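Local coordinates for protein Myo-inositol phosphohydrolase (PDB 4WU3) that probably removes phosphate from inositol polyphosphates such as phytate, as a phosphatase related to the tyrosine phosphatases, and binds inositol tetrakisphosphate, at residues D521-F526 and A534-H539. The protein carries 2 engineered substitutions. Numbering follows the deposited sequence.
Sequences DEFINF and AWLHFH
Phe523 and Phe526 both carry CG anti to the backbone N (chi1 179° in Phe523), which carries both rings out from the helix to the strand, Phe523 to Leu536 and Phe538, Phe526 to Leu536 alone. Leu536 and Phe538 have CG anti to the carbonyl carbon instead. The far end of the Phe538 ring thereby comes up to Phe523, with Phe523 CE1 3.4 Å from Phe538 CZ. Phe523 CE1 lies in the plane of the Phe538 ring, at its edge. The two rings meet obliquely, with planes at 63° and centroids 5.4 Å apart. Leu536 splits its methyls between the two helix rings. Its CD1 sits at the edge of the Phe523 ring, 3.9 Å from Phe523 CE1. Its CD2 meets the edge of the Phe526 ring, 3.5 Å from Phe526 CE2. No hydrogen bond crosses; the contact is apolar and largely buried. An alanine in place of Phe523 would probably open a gap beside Phe538 and leave Leu536 CD1 without its aromatic neighbour. The segment axes stay 13.1 Å apart and run nearly antiparallel, at 159°. Helix 517-529 is the connection of a beta-alpha-beta crossover from strand 503-509 to the parallel strand 535-539. That strand runs directly into the loop from Ser540 to Arg546, which lines the pocket of the bound inositol tetrakisphosphate and matches the P-loop of tyrosine phosphatases. In the sheet it lies between the parallel strands 390-393 and 416-422. Met419 of strand 416-422 touches both Phe526 and Phe538. From helix 545-558, Tyr554 packs on Leu536, while Tyr550 and Met551 pack on Phe538.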
loop_
_atom_site.group_PDB
_atom_site.type_symbol
_atom_site.label_atom_id
_atom_site.label_comp_id
_atom_site.label_asym_id
_atom_site.label_seq_id
_atom_site.Cartn_x
_atom_site.Cartn_y
_atom_site.Cartn_z
ATOM N N ASP A 521 -10.855 16.553 -36.419
ATOM C CA ASP A 521 -10.396 17.528 -37.404
ATOM C C ASP A 521 -10.014 16.834 -38.707
ATOM O O ASP A 521 -10.312 17.334 -39.792
ATOM C CB ASP A 521 -9.161 18.267 -36.890
ATOM C CG ASP A 521 -9.504 19.480 -36.063
ATOM O OD1 ASP A 521 -10.685 19.858 -36.024
ATOM O OD2 ASP A 521 -8.578 20.061 -35.463
ATOM N N GLU A 522 -9.321 15.703 -38.593
ATOM C CA GLU A 522 -8.940 14.935 -39.770
ATOM C C GLU A 522 -10.192 14.570 -40.543
ATOM O O GLU A 522 -10.229 14.715 -41.752
ATOM C CB GLU A 522 -8.130 13.682 -39.407
ATOM C CG GLU A 522 -7.746 12.825 -40.610
ATOM C CD GLU A 522 -6.555 11.912 -40.358
ATOM O OE1 GLU A 522 -6.097 11.800 -39.200
ATOM O OE2 GLU A 522 -6.066 11.300 -41.335
ATOM N N PHE A 523 -11.233 14.119 -39.857
ATOM C CA PHE A 523 -12.459 13.786 -40.562
ATOM C C PHE A 523 -13.125 15.001 -41.209
ATOM O O PHE A 523 -13.617 14.915 -42.332
ATOM C CB PHE A 523 -13.466 13.090 -39.659
ATOM C CG PHE A 523 -14.755 12.745 -40.362
ATOM C CD1 PHE A 523 -14.770 11.815 -41.394
ATOM C CD2 PHE A 523 -15.937 13.353 -40.006
ATOM C CE1 PHE A 523 -15.951 11.501 -42.061
ATOM C CE2 PHE A 523 -17.121 13.048 -40.666
ATOM C CZ PHE A 523 -17.130 12.119 -41.696
ATOM N N ILE A 524 -13.171 16.124 -40.509
ATOM C CA ILE A 524 -13.831 17.304 -41.058
ATOM C C ILE A 524 -13.087 17.787 -42.304
ATOM O O ILE A 524 -13.688 18.060 -43.352
ATOM C CB ILE A 524 -13.933 18.412 -40.003
ATOM C CG1 ILE A 524 -14.883 17.950 -38.891
ATOM C CG2 ILE A 524 -14.399 19.727 -40.625
ATOM C CD1 ILE A 524 -14.861 18.816 -37.660
ATOM N N ASN A 525 -11.771 17.848 -42.202
ATOM C CA ASN A 525 -10.959 18.161 -43.353
ATOM C C ASN A 525 -11.261 17.199 -44.500
ATOM O O ASN A 525 -11.461 17.627 -45.629
ATOM C CB ASN A 525 -9.481 18.147 -42.975
ATOM C CG ASN A 525 -9.118 19.294 -42.053
ATOM O OD1 ASN A 525 -9.873 20.260 -41.911
ATOM N ND2 ASN A 525 -7.958 19.197 -41.425
ATOM N N PHE A 526 -11.330 15.904 -44.215
ATOM C CA PHE A 526 -11.676 14.940 -45.255
ATOM C C PHE A 526 -12.990 15.322 -45.916
ATOM O O PHE A 526 -13.087 15.298 -47.137
ATOM C CB PHE A 526 -11.764 13.517 -44.695
ATOM C CG PHE A 526 -12.238 12.498 -45.696
ATOM C CD1 PHE A 526 -11.357 11.865 -46.518
ATOM C CD2 PHE A 526 -13.563 12.175 -45.803
ATOM C CE1 PHE A 526 -11.787 10.927 -47.439
ATOM C CE2 PHE A 526 -13.997 11.242 -46.724
ATOM C CZ PHE A 526 -13.106 10.618 -47.547
ATOM N N ALA A 534 -20.116 11.410 -52.672
ATOM C CA ALA A 534 -19.278 10.372 -52.065
ATOM C C ALA A 534 -20.104 9.622 -51.018
ATOM O O ALA A 534 -20.929 10.224 -50.319
ATOM C CB ALA A 534 -18.034 10.971 -51.418
ATOM N N TRP A 535 -19.890 8.310 -50.940
ATOM C CA TRP A 535 -20.545 7.466 -49.950
ATOM C C TRP A 535 -19.508 7.014 -48.930
ATOM O O TRP A 535 -18.469 6.473 -49.302
ATOM C CB TRP A 535 -21.156 6.256 -50.632
ATOM C CG TRP A 535 -21.832 5.316 -49.702
ATOM C CD1 TRP A 535 -21.244 4.552 -48.746
ATOM C CD2 TRP A 535 -23.229 5.025 -49.651
ATOM N NE1 TRP A 535 -22.189 3.799 -48.101
ATOM C CE2 TRP A 535 -23.417 4.073 -48.635
ATOM C CE3 TRP A 535 -24.341 5.483 -50.361
ATOM C CZ2 TRP A 535 -24.667 3.560 -48.313
ATOM C CZ3 TRP A 535 -25.592 4.980 -50.031
ATOM C CH2 TRP A 535 -25.741 4.030 -49.015
ATOM N N LEU A 536 -19.780 7.248 -47.649
ATOM C CA LEU A 536 -18.838 6.889 -46.595
ATOM C C LEU A 536 -19.298 5.686 -45.811
ATOM O O LEU A 536 -20.374 5.704 -45.210
ATOM C CB LEU A 536 -18.666 8.043 -45.620
ATOM C CG LEU A 536 -18.141 9.337 -46.216
ATOM C CD1 LEU A 536 -18.039 10.391 -45.124
ATOM C CD2 LEU A 536 -16.808 9.119 -46.901
ATOM N N HIS A 537 -18.476 4.640 -45.811
ATOM C CA HIS A 537 -18.744 3.467 -44.987
ATOM C C HIS A 537 -17.778 3.391 -43.817
ATOM O O HIS A 537 -16.607 3.092 -43.991
ATOM C CB HIS A 537 -18.641 2.181 -45.792
ATOM C CG HIS A 537 -18.881 0.958 -44.968
ATOM N ND1 HIS A 537 -20.136 0.419 -44.788
ATOM C CD2 HIS A 537 -18.038 0.196 -44.236
ATOM C CE1 HIS A 537 -20.053 -0.634 -44.000
ATOM N NE2 HIS A 537 -18.790 -0.794 -43.655
ATOM N N PHE A 538 -18.278 3.665 -42.618
ATOM C CA PHE A 538 -17.446 3.636 -41.438
ATOM C C PHE A 538 -17.409 2.252 -40.827
ATOM O O PHE A 538 -18.438 1.584 -40.705
ATOM C CB PHE A 538 -17.969 4.607 -40.399
ATOM C CG PHE A 538 -17.877 6.032 -40.810
ATOM C CD1 PHE A 538 -16.731 6.753 -40.584
ATOM C CD2 PHE A 538 -18.950 6.652 -41.418
ATOM C CE1 PHE A 538 -16.652 8.084 -40.963
ATOM C CE2 PHE A 538 -18.873 7.972 -41.811
ATOM C CZ PHE A 538 -17.723 8.690 -41.578
ATOM N N HIS A 539 -16.216 1.831 -40.424
ATOM C CA HIS A 539 -16.083 0.611 -39.631
ATOM C C HIS A 539 -15.038 0.813 -38.549
ATOM O O HIS A 539 -14.133 1.636 -38.671
ATOM C CB HIS A 539 -15.741 -0.619 -40.504
ATOM C CG HIS A 539 -14.281 -0.777 -40.792
ATOM N ND1 HIS A 539 -13.399 -1.342 -39.895
ATOM C CD2 HIS A 539 -13.546 -0.428 -41.870
ATOM C CE1 HIS A 539 -12.183 -1.326 -40.407
ATOM N NE2 HIS A 539 -12.245 -0.778 -41.605
#